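Local atomic coordinates of SPD1 nuclease (Streptococcus pyogenes, PDB entry 2XGR), a protein that is an extracellular, prophage-encoded DNase of the His-Me finger endonuclease clan that probably hydrolyses DNA with the help of a bound metal ion. Residues L80-E85 and W170-P175. Numbering follows the deposited sequence.
Sequences LQDRHE and WLALHP
Leu171, in the last turn of helix 160-173, packs against Leu80 and the 3-10 turn 82-84 that follows strand 76-80, joining the helix end to the end of that strand of the antiparallel sheet in this member of the DNA/RNA non-specific endonuclease family (His-Me finger clan). The tight part is the buried one. CD1 of Leu171 lies 4.1 Å from CG of Leu80, the two side chains crossing at about a right angle, and Leu179 of strand 178-186 touches both. The same CD1 meets Glu85 OE2, while CD2 of Leu171 rests 3.8 Å from the carbonyl O of Leu80. Asp82 completes this packing: its CA is 5.2 Å from the CA of Leu171, and its CB sits 3.6 Å from Leu171 O. Asp82 CG, anti to the backbone N (chi1 177°), lies 3.8 Å from Ala172 CA, and OD1 approaches the same CA.

The opposite character prevails around Arg83 and Pro175, both exposed, where polar groups and water replace apolar contact. Water 1 bridges Asp82 N and His174 O, just where the chain leaves the helix; water 2 donates to Ala172 O and, weakly, to Asp82 OD2. Pro175 O receives a single direct bond across the contact, from Arg83 NH2 at 3.2 Å, bent to 146° at the hydrogen and with the donor 47° out of the carbonyl plane. A bend at chi3 places NE beside water 3, which lies in plane at the guanidinium edge. That water accepts from Arg83 N and NE and donates to Pro175 O at 2.8 Å.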
ATOM      1  N   LEU A  80      -4.789   5.650  -9.767  1.00  6.94           N
ATOM      2  CA  LEU A  80      -4.897   7.137  -9.685  1.00  8.49           C
ATOM      3  C   LEU A  80      -3.738   7.807 -10.391  1.00  8.36           C
ATOM      4  O   LEU A  80      -2.671   7.160 -10.624  1.00  8.03           O
ATOM      5  CB  LEU A  80      -5.001   7.605  -8.185  1.00  6.17           C
ATOM      6  CG  LEU A  80      -3.653   7.701  -7.422  1.00  7.90           C
ATOM      7  CD1 LEU A  80      -3.756   8.598  -6.169  1.00  8.63           C
ATOM      8  CD2 LEU A  80      -3.119   6.208  -7.026  1.00  5.38           C
ATOM      9  N   GLN A  81      -3.916   9.106 -10.671  1.00  7.91           N
ATOM     10  CA  GLN A  81      -2.790  10.012 -10.951  1.00  8.99           C
ATOM     11  C   GLN A  81      -2.503  10.941  -9.802  1.00  8.39           C
ATOM     12  O   GLN A  81      -3.307  11.126  -8.890  1.00  9.47           O
ATOM     13  CB  GLN A  81      -3.095  10.857 -12.231  1.00  7.85           C
ATOM     14  CG  GLN A  81      -3.468   9.983 -13.458  1.00 10.70           C
ATOM     15  CD  GLN A  81      -3.817  10.905 -14.634  1.00 14.88           C
ATOM     16  OE1 GLN A  81      -4.722  11.707 -14.510  1.00 17.29           O
ATOM     17  NE2 GLN A  81      -3.128  10.769 -15.743  1.00 14.62           N
ATOM     18  N   ASP A  82      -1.370  11.645  -9.930  1.00  9.36           N
ATOM     19  CA  ASP A  82      -0.933  12.593  -8.915  1.00 10.26           C
ATOM     20  C   ASP A  82      -2.056  13.608  -8.643  1.00 12.23           C
ATOM     21  O   ASP A  82      -2.345  13.918  -7.472  1.00 10.18           O
ATOM     22  CB  ASP A  82       0.286  13.356  -9.413  1.00 10.24           C
ATOM     23  CG  ASP A  82       0.757  14.430  -8.419  1.00 18.64           C
ATOM     24  OD1 ASP A  82       1.204  14.112  -7.339  1.00 20.02           O
ATOM     25  OD2 ASP A  82       0.604  15.606  -8.707  1.00 24.88           O
ATOM     26  N   ARG A  83      -2.793  13.959  -9.706  1.00 10.84           N
ATOM     27  CA  ARG A  83      -3.825  15.025  -9.559  1.00 12.81           C
ATOM     28  C   ARG A  83      -4.978  14.634  -8.669  1.00 13.61           C
ATOM     29  O   ARG A  83      -5.766  15.489  -8.225  1.00 12.31           O
ATOM     30  CB  ARG A  83      -4.425  15.434 -10.918  1.00 11.53           C
ATOM     31  CG  ARG A  83      -5.233  14.361 -11.627  1.00 12.40           C
ATOM     32  CD  ARG A  83      -5.426  14.742 -13.097  1.00 19.22           C
ATOM     33  NE  ARG A  83      -4.124  14.711 -13.816  1.00 28.95           N
ATOM     34  CZ  ARG A  83      -3.950  14.928 -15.119  1.00 31.98           C
ATOM     35  NH1 ARG A  83      -4.983  15.279 -15.873  1.00 36.18           N
ATOM     36  NH2 ARG A  83      -2.741  14.832 -15.675  1.00 27.00           N
ATOM     37  N   HIS A  84      -5.132  13.318  -8.465  1.00  9.84           N
ATOM     38  CA  HIS A  84      -6.282  12.829  -7.701  1.00  8.89           C
ATOM     39  C   HIS A  84      -6.032  12.677  -6.224  1.00  8.43           C
ATOM     40  O   HIS A  84      -6.965  12.315  -5.501  1.00 10.23           O
ATOM     41  CB  HIS A  84      -6.726  11.491  -8.202  1.00  8.49           C
ATOM     42  CG  HIS A  84      -6.964  11.412  -9.669  1.00  9.15           C
ATOM     43  ND1 HIS A  84      -8.025  12.068 -10.298  1.00 15.47           N
ATOM     44  CD2 HIS A  84      -6.345  10.676 -10.625  1.00  5.87           C
ATOM     45  CE1 HIS A  84      -7.965  11.835 -11.601  1.00  8.60           C
ATOM     46  NE2 HIS A  84      -6.991  10.950 -11.817  1.00 14.70           N
ATOM     47  N   GLU A  85      -4.810  12.928  -5.768  1.00  9.09           N
ATOM     48  CA  GLU A  85      -4.452  12.699  -4.411  1.00  8.90           C
ATOM     49  C   GLU A  85      -5.176  13.668  -3.492  1.00  9.33           C
ATOM     50  O   GLU A  85      -5.551  14.691  -3.916  1.00  8.69           O
ATOM     51  CB  GLU A  85      -2.937  12.883  -4.179  1.00 20.00           C
ATOM     52  CG  GLU A  85      -2.075  11.804  -4.725  1.00 20.00           C
ATOM     53  CD  GLU A  85      -0.600  11.884  -4.308  1.00 20.00           C
ATOM     54  OE1 GLU A  85      -0.240  12.795  -3.626  1.00 20.00           O
ATOM     55  OE2 GLU A  85       0.190  11.079  -4.758  1.00 20.00           O
ATOM     56  N   TRP A 170       7.098   9.161  -7.530  1.00 11.13           N
ATOM     57  CA  TRP A 170       7.003   8.684  -8.883  1.00  9.94           C
ATOM     58  C   TRP A 170       5.788   9.297  -9.553  1.00 12.51           C
ATOM     59  O   TRP A 170       5.867   9.737 -10.730  1.00 11.46           O
ATOM     60  CB  TRP A 170       6.914   7.135  -8.899  1.00 11.14           C
ATOM     61  CG  TRP A 170       6.901   6.583 -10.314  1.00 11.72           C
ATOM     62  CD1 TRP A 170       7.981   6.381 -11.161  1.00 15.09           C
ATOM     63  CD2 TRP A 170       5.746   6.310 -11.068  1.00 13.60           C
ATOM     64  NE1 TRP A 170       7.535   5.930 -12.392  1.00 13.45           N
ATOM     65  CE2 TRP A 170       6.161   5.868 -12.348  1.00 10.95           C
ATOM     66  CE3 TRP A 170       4.378   6.338 -10.765  1.00 10.15           C
ATOM     67  CZ2 TRP A 170       5.250   5.422 -13.296  1.00 14.04           C
ATOM     68  CZ3 TRP A 170       3.474   5.918 -11.687  1.00 10.46           C
ATOM     69  CH2 TRP A 170       3.906   5.509 -12.975  1.00 10.54           C
ATOM     70  N   LEU A 171       4.627   9.273  -8.866  1.00 10.15           N
ATOM     71  CA  LEU A 171       3.447   9.880  -9.429  1.00  9.76           C
ATOM     72  C   LEU A 171       3.648  11.353  -9.745  1.00 13.34           C
ATOM     73  O   LEU A 171       3.249  11.817 -10.838  1.00 12.85           O
ATOM     74  CB  LEU A 171       2.263   9.739  -8.460  1.00 11.12           C
ATOM     75  CG  LEU A 171       1.520   8.452  -8.511  1.00 12.54           C
ATOM     76  CD1 LEU A 171       0.400   8.490  -7.418  1.00 15.26           C
ATOM     77  CD2 LEU A 171       0.901   8.167  -9.967  1.00 13.39           C
ATOM     78  N   ALA A 172       4.273  12.080  -8.820  1.00 11.97           N
ATOM     79  CA  ALA A 172       4.443  13.542  -8.990  1.00 13.51           C
ATOM     80  C   ALA A 172       5.391  13.826 -10.204  1.00 14.96           C
ATOM     81  O   ALA A 172       5.228  14.831 -10.946  1.00 14.40           O
ATOM     82  CB  ALA A 172       5.041  14.142  -7.745  1.00 12.93           C
ATOM     83  N   LEU A 173       6.371  12.936 -10.415  1.00 14.59           N
ATOM     84  CA  LEU A 173       7.330  13.095 -11.522  1.00 16.18           C
ATOM     85  C   LEU A 173       6.733  12.724 -12.842  1.00 15.33           C
ATOM     86  O   LEU A 173       7.278  13.069 -13.899  1.00 16.45           O
ATOM     87  CB  LEU A 173       8.564  12.212 -11.281  1.00 14.89           C
ATOM     88  CG  LEU A 173       9.479  12.805 -10.200  1.00 21.47           C
ATOM     89  CD1 LEU A 173      10.472  11.714  -9.710  1.00 25.00           C
ATOM     90  CD2 LEU A 173      10.222  14.060 -10.772  1.00 21.60           C
ATOM     91  N   HIS A 174       5.631  11.975 -12.825  1.00 12.51           N
ATOM     92  CA  HIS A 174       5.029  11.479 -14.058  1.00 14.25           C
ATOM     93  C   HIS A 174       3.524  11.772 -14.081  1.00 13.92           C
ATOM     94  O   HIS A 174       2.704  10.835 -13.989  1.00 13.37           O
ATOM     95  CB  HIS A 174       5.249   9.938 -14.210  1.00 12.38           C
ATOM     96  CG  HIS A 174       6.693   9.524 -14.236  1.00 17.49           C
ATOM     97  ND1 HIS A 174       7.395   9.231 -13.089  1.00 17.80           N
ATOM     98  CD2 HIS A 174       7.602   9.515 -15.247  1.00 17.76           C
ATOM     99  CE1 HIS A 174       8.678   9.059 -13.383  1.00 21.15           C
ATOM    100  NE2 HIS A 174       8.828   9.213 -14.687  1.00 21.22           N
ATOM    101  N   PRO A 175       3.135  13.063 -14.098  1.00 13.44           N
ATOM    102  CA  PRO A 175       1.757  13.449 -13.818  1.00 14.73           C
ATOM    103  C   PRO A 175       0.746  12.910 -14.820  1.00 15.24           C
ATOM    104  O   PRO A 175      -0.454  12.967 -14.541  1.00 17.62           O
ATOM    105  CB  PRO A 175       1.791  14.988 -13.861  1.00 16.05           C
ATOM    106  CG  PRO A 175       2.990  15.315 -14.780  1.00 16.90           C
ATOM    107  CD  PRO A 175       3.998  14.252 -14.360  1.00 13.84           C
TER
HETATM  108  O   HOH W   1       0.530  10.869 -11.998  1.00  9.85           O
HETATM  109  O   HOH W   2       3.233  16.655 -10.408  1.00 35.73           O
HETATM  110  O   HOH W   3      -1.560  14.137 -12.278  1.00 16.63           O